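Local coordinates for DNA repair and recombination protein RadB (PDB 2CVH) that probably takes part in DNA repair and homologous recombination, binding DNA and ATP with very weak ATPase activity and without promoting strand exchange, at residues 18-32 and 174-186. Sequence-based numbering, arbitrary orientation.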
loop_
_atom_site.group_PDB
_atom_site.type_symbol
_atom_site.label_atom_id
_atom_site.label_comp_id
_atom_site.label_asym_id
_atom_site.label_seq_id
_atom_site.Cartn_x
_atom_site.Cartn_y
_atom_site.Cartn_z
ATOM N N ALA A 18 -3.441 10.108 1.717
ATOM C CA ALA A 18 -3.363 11.102 2.785
ATOM C C ALA A 18 -2.095 11.046 3.615
ATOM O O ALA A 18 -1.690 9.980 4.080
ATOM C CB ALA A 18 -4.546 10.966 3.694
ATOM N N PRO A 19 -1.456 12.205 3.820
ATOM C CA PRO A 19 -0.232 12.252 4.610
ATOM C C PRO A 19 -0.537 12.106 6.086
ATOM O O PRO A 19 -1.584 12.538 6.555
ATOM C CB PRO A 19 0.328 13.637 4.279
ATOM C CG PRO A 19 -0.873 14.455 4.027
ATOM C CD PRO A 19 -1.749 13.528 3.225
ATOM N N GLY A 20 0.362 11.452 6.810
ATOM C CA GLY A 20 0.181 11.308 8.235
ATOM C C GLY A 20 -0.809 10.270 8.665
ATOM O O GLY A 20 -1.232 10.288 9.822
ATOM N N VAL A 21 -1.224 9.397 7.747
ATOM C CA VAL A 21 -2.167 8.324 8.086
ATOM C C VAL A 21 -1.779 7.041 7.368
ATOM O O VAL A 21 -0.944 7.060 6.443
ATOM C CB VAL A 21 -3.657 8.678 7.750
ATOM C CG1 VAL A 21 -4.091 9.951 8.503
ATOM C CG2 VAL A 21 -3.852 8.845 6.278
ATOM N N LEU A 22 -2.266 5.919 7.891
ATOM C CA LEU A 22 -2.004 4.635 7.283
ATOM C C LEU A 22 -3.211 4.280 6.426
ATOM O O LEU A 22 -4.346 4.302 6.906
ATOM C CB LEU A 22 -1.806 3.536 8.309
ATOM C CG LEU A 22 -0.673 3.578 9.338
ATOM C CD1 LEU A 22 -0.310 2.148 9.695
ATOM C CD2 LEU A 22 0.544 4.284 8.820
ATOM N N THR A 23 -2.977 4.109 5.131
ATOM C CA THR A 23 -4.025 3.707 4.218
ATOM C C THR A 23 -3.729 2.249 3.898
ATOM O O THR A 23 -2.602 1.908 3.542
ATOM C CB THR A 23 -4.019 4.511 2.906
ATOM O OG1 THR A 23 -4.245 5.904 3.180
ATOM C CG2 THR A 23 -5.139 4.001 1.962
ATOM N N GLN A 24 -4.672 1.362 4.193
ATOM C CA GLN A 24 -4.493 -0.042 3.847
ATOM C C GLN A 24 -5.035 -0.184 2.424
ATOM O O GLN A 24 -6.022 0.468 2.051
ATOM C CB GLN A 24 -5.291 -0.964 4.777
ATOM C CG GLN A 24 -5.376 -2.399 4.261
ATOM C CD GLN A 24 -6.179 -3.344 5.138
ATOM O OE1 GLN A 24 -5.836 -4.513 5.272
ATOM N NE2 GLN A 24 -7.236 -2.853 5.732
ATOM N N VAL A 25 -4.327 -0.929 1.594
ATOM C CA VAL A 25 -4.787 -1.184 0.235
ATOM C C VAL A 25 -4.686 -2.678 0.185
ATOM O O VAL A 25 -3.610 -3.217 0.334
ATOM C CB VAL A 25 -3.906 -0.555 -0.871
ATOM C CG1 VAL A 25 -4.468 -0.930 -2.251
ATOM C CG2 VAL A 25 -3.903 0.952 -0.748
ATOM N N TYR A 26 -5.817 -3.361 0.090
ATOM C CA TYR A 26 -5.767 -4.805 0.063
ATOM C C TYR A 26 -6.570 -5.418 -1.103
ATOM O O TYR A 26 -7.487 -4.801 -1.650
ATOM C CB TYR A 26 -6.191 -5.363 1.431
ATOM C CG TYR A 26 -7.681 -5.304 1.700
ATOM C CD1 TYR A 26 -8.280 -4.150 2.191
ATOM C CD2 TYR A 26 -8.491 -6.398 1.411
ATOM C CE1 TYR A 26 -9.641 -4.082 2.379
ATOM C CE2 TYR A 26 -9.850 -6.348 1.593
ATOM C CZ TYR A 26 -10.419 -5.189 2.073
ATOM O OH TYR A 26 -11.772 -5.149 2.219
ATOM N N GLY A 27 -6.218 -6.648 -1.453
ATOM C CA GLY A 27 -6.869 -7.345 -2.544
ATOM C C GLY A 27 -6.003 -8.521 -2.947
ATOM O O GLY A 27 -4.936 -8.715 -2.366
ATOM N N PRO A 28 -6.436 -9.339 -3.921
ATOM C CA PRO A 28 -5.685 -10.507 -4.396
ATOM C C PRO A 28 -4.491 -10.118 -5.276
ATOM O O PRO A 28 -4.289 -8.935 -5.584
ATOM C CB PRO A 28 -6.737 -11.275 -5.191
ATOM C CG PRO A 28 -7.539 -10.188 -5.798
ATOM C CD PRO A 28 -7.695 -9.178 -4.671
ATOM N N TYR A 29 -3.684 -11.094 -5.667
ATOM C CA TYR A 29 -2.538 -10.780 -6.514
ATOM C C TYR A 29 -3.046 -10.280 -7.850
ATOM O O TYR A 29 -4.132 -10.654 -8.281
ATOM C CB TYR A 29 -1.625 -11.993 -6.672
ATOM C CG TYR A 29 -0.993 -12.367 -5.358
ATOM C CD1 TYR A 29 -1.561 -13.346 -4.545
ATOM C CD2 TYR A 29 0.152 -11.711 -4.900
ATOM C CE1 TYR A 29 -1.007 -13.673 -3.309
ATOM C CE2 TYR A 29 0.712 -12.028 -3.663
ATOM C CZ TYR A 29 0.128 -13.009 -2.875
ATOM O OH TYR A 29 0.679 -13.346 -1.659
ATOM N N ALA A 30 -2.298 -9.378 -8.469
ATOM C CA ALA A 30 -2.700 -8.792 -9.744
ATOM C C ALA A 30 -3.960 -7.930 -9.599
ATOM O O ALA A 30 -4.537 -7.492 -10.602
ATOM C CB ALA A 30 -2.899 -9.870 -10.804
ATOM N N SER A 31 -4.364 -7.652 -8.352
ATOM C CA SER A 31 -5.539 -6.805 -8.099
ATOM C C SER A 31 -5.119 -5.389 -8.437
ATOM O O SER A 31 -5.965 -4.520 -8.665
ATOM C CB SER A 31 -5.982 -6.875 -6.629
ATOM O OG SER A 31 -4.982 -6.386 -5.723
ATOM N N GLY A 32 -3.799 -5.151 -8.427
ATOM C CA GLY A 32 -3.273 -3.839 -8.754
ATOM C C GLY A 32 -2.765 -3.054 -7.556
ATOM O O GLY A 32 -2.415 -1.881 -7.702
ATOM N N TYR A 174 -8.627 -0.224 12.637
ATOM C CA TYR A 174 -8.705 1.221 12.849
ATOM C C TYR A 174 -7.329 1.878 12.933
ATOM O O TYR A 174 -7.221 3.104 13.058
ATOM C CB TYR A 174 -9.583 1.565 14.062
ATOM C CG TYR A 174 -11.066 1.331 13.817
ATOM C CD1 TYR A 174 -11.696 0.176 14.285
ATOM C CD2 TYR A 174 -11.826 2.243 13.079
ATOM C CE1 TYR A 174 -13.051 -0.068 14.017
ATOM C CE2 TYR A 174 -13.168 2.011 12.804
ATOM C CZ TYR A 174 -13.772 0.853 13.278
ATOM O OH TYR A 174 -15.095 0.609 13.022
ATOM N N ARG A 175 -6.282 1.054 12.868
ATOM C CA ARG A 175 -4.907 1.541 12.865
ATOM C C ARG A 175 -4.753 2.277 11.531
ATOM O O ARG A 175 -3.974 3.231 11.410
ATOM C CB ARG A 175 -3.920 0.374 12.911
ATOM C CG ARG A 175 -2.937 0.427 14.062
ATOM C CD ARG A 175 -3.603 0.076 15.379
ATOM N NE ARG A 175 -2.679 0.132 16.514
ATOM C CZ ARG A 175 -2.636 -0.777 17.485
ATOM N NH1 ARG A 175 -3.460 -1.821 17.457
ATOM N NH2 ARG A 175 -1.785 -0.633 18.495
ATOM N N CYS A 176 -5.503 1.807 10.536
ATOM C CA CYS A 176 -5.501 2.384 9.205
ATOM C C CYS A 176 -6.766 3.199 9.063
ATOM O O CYS A 176 -7.868 2.667 9.102
ATOM C CB CYS A 176 -5.431 1.283 8.146
ATOM S SG CYS A 176 -3.894 0.290 8.214
ATOM N N LYS A 177 -6.598 4.510 8.993
ATOM C CA LYS A 177 -7.716 5.429 8.870
ATOM C C LYS A 177 -8.422 5.314 7.532
ATOM O O LYS A 177 -9.632 5.518 7.441
ATOM C CB LYS A 177 -7.237 6.865 9.090
ATOM C CG LYS A 177 -7.610 7.454 10.461
ATOM C CD LYS A 177 -7.282 6.500 11.592
ATOM C CE LYS A 177 -7.654 7.060 12.933
ATOM N NZ LYS A 177 -7.420 5.985 13.939
ATOM N N ASP A 178 -7.656 5.043 6.488
ATOM C CA ASP A 178 -8.210 4.905 5.153
ATOM C C ASP A 178 -7.996 3.467 4.700
ATOM O O ASP A 178 -6.955 2.862 4.992
ATOM C CB ASP A 178 -7.533 5.878 4.188
ATOM C CG ASP A 178 -7.713 7.323 4.587
ATOM O OD1 ASP A 178 -8.558 7.580 5.466
ATOM O OD2 ASP A 178 -7.017 8.197 4.016
ATOM N N ILE A 179 -8.997 2.905 4.029
ATOM C CA ILE A 179 -8.924 1.530 3.569
ATOM C C ILE A 179 -9.531 1.430 2.180
ATOM O O ILE A 179 -10.668 1.869 1.949
ATOM C CB ILE A 179 -9.678 0.557 4.525
ATOM C CG1 ILE A 179 -9.127 0.673 5.956
ATOM C CG2 ILE A 179 -9.550 -0.886 4.033
ATOM C CD1 ILE A 179 -9.553 -0.451 6.890
ATOM N N LEU A 180 -8.751 0.885 1.255
ATOM C CA LEU A 180 -9.184 0.694 -0.116
ATOM C C LEU A 180 -9.135 -0.797 -0.447
ATOM O O LEU A 180 -8.119 -1.477 -0.201
ATOM C CB LEU A 180 -8.248 1.425 -1.072
ATOM C CG LEU A 180 -8.519 2.817 -1.608
ATOM C CD1 LEU A 180 -7.346 3.196 -2.507
ATOM C CD2 LEU A 180 -9.804 2.835 -2.392
ATOM N N ARG A 181 -10.231 -1.313 -1.002
ATOM C CA ARG A 181 -10.282 -2.722 -1.394
ATOM C C ARG A 181 -10.194 -2.717 -2.922
ATOM O O ARG A 181 -10.853 -1.894 -3.579
ATOM C CB ARG A 181 -11.600 -3.372 -0.965
ATOM C CG ARG A 181 -11.633 -4.878 -1.195
ATOM C CD ARG A 181 -13.015 -5.493 -0.913
ATOM N NE ARG A 181 -13.967 -5.258 -1.998
ATOM C CZ ARG A 181 -15.205 -4.786 -1.839
ATOM N NH1 ARG A 181 -15.661 -4.488 -0.626
ATOM N NH2 ARG A 181 -16.004 -4.625 -2.895
ATOM N N LEU A 182 -9.341 -3.561 -3.490
ATOM C CA LEU A 182 -9.243 -3.593 -4.934
ATOM C C LEU A 182 -9.797 -4.928 -5.409
ATOM O O LEU A 182 -9.440 -5.981 -4.881
ATOM C CB LEU A 182 -7.793 -3.428 -5.386
ATOM C CG LEU A 182 -6.944 -2.275 -4.862
ATOM C CD1 LEU A 182 -5.663 -2.278 -5.657
ATOM C CD2 LEU A 182 -7.625 -0.933 -5.000
ATOM N N ASP A 183 -10.727 -4.881 -6.351
ATOM C CA ASP A 183 -11.297 -6.116 -6.872
ATOM C C ASP A 183 -11.062 -6.198 -8.359
ATOM O O ASP A 183 -10.982 -5.159 -9.043
ATOM C CB ASP A 183 -12.811 -6.159 -6.637
ATOM C CG ASP A 183 -13.175 -6.164 -5.174
ATOM O OD1 ASP A 183 -12.572 -6.925 -4.385
ATOM O OD2 ASP A 183 -14.073 -5.385 -4.824
ATOM N N LYS A 184 -11.050 -7.430 -8.870
ATOM C CA LYS A 184 -10.863 -7.674 -10.305
ATOM C C LYS A 184 -12.183 -7.778 -11.055
ATOM O O LYS A 184 -13.080 -8.482 -10.600
ATOM C CB LYS A 184 -10.148 -8.997 -10.521
ATOM C CG LYS A 184 -8.797 -9.095 -9.934
ATOM C CD LYS A 184 -8.233 -10.454 -10.205
ATOM C CE LYS A 184 -6.815 -10.546 -9.712
ATOM N NZ LYS A 184 -6.277 -11.929 -9.802
ATOM N N LEU A 185 -12.329 -7.058 -12.163
ATOM C CA LEU A 185 -13.524 -7.196 -12.994
ATOM C C LEU A 185 -13.158 -8.308 -14.000
ATOM O O LEU A 185 -11.982 -8.497 -14.297
ATOM C CB LEU A 185 -13.898 -5.873 -13.653
ATOM C CG LEU A 185 -14.484 -4.854 -12.644
ATOM C CD1 LEU A 185 -15.002 -3.609 -13.327
ATOM C CD2 LEU A 185 -15.622 -5.466 -11.892
ATOM N N PRO A 186 -14.144 -9.083 -14.510
ATOM C CA PRO A 186 -13.827 -10.171 -15.455
ATOM C C PRO A 186 -13.498 -9.808 -16.914
ATOM O O PRO A 186 -14.132 -10.289 -17.843
ATOM C CB PRO A 186 -15.053 -11.073 -15.336
ATOM C CG PRO A 186 -16.150 -10.071 -15.267
ATOM C CD PRO A 186 -15.603 -9.031 -14.267
HETATM O O HOH W 1 -5.296 7.923 1.902
HETATM O O HOH W 2 -3.814 5.725 10.509
#
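Leu182 and Tyr26 lose the most surface where strand 22-26 pairs in parallel with strand 178-184. Leu182 packs its CG against Val25 CG1 at 3.8 Å. Leu182 CD1 reaches the end of the loop, 3.6 Å from Gly32 C. Its backbone N donates to Tyr26 O, and Tyr26 N donates to Leu180 O at 3.0 Å.

On the face of the sheet away from Val25, Tyr26 CG sits between its backbone N and carbonyl carbon (chi1 75°). This swings the ring across to the neighbouring strand. Ile179 CG2 meets the ring edge in plane, 3.6 Å from Tyr26 CE1. Arg181 CA lies over one face, near the rim, and Arg181 CG is 3.5 Å from Tyr26 CZ. The ring hydroxyl bonds Glu196, which also pairs with Arg181. Asp183 OD2 takes both NE and NH2 of Arg181. A valine in place of Tyr26 would probably open a gap beside Ile179 and leave Glu196 without its hydroxyl partner.

Lys184 NZ makes a weak bond to Tyr29 O at 2.9 Å. Residues 27-32 belong to the predicted ATP-binding P-loop of this RecA-like fold. Apolar packing and backbone bonds thus tie the base of that loop to the central sheet.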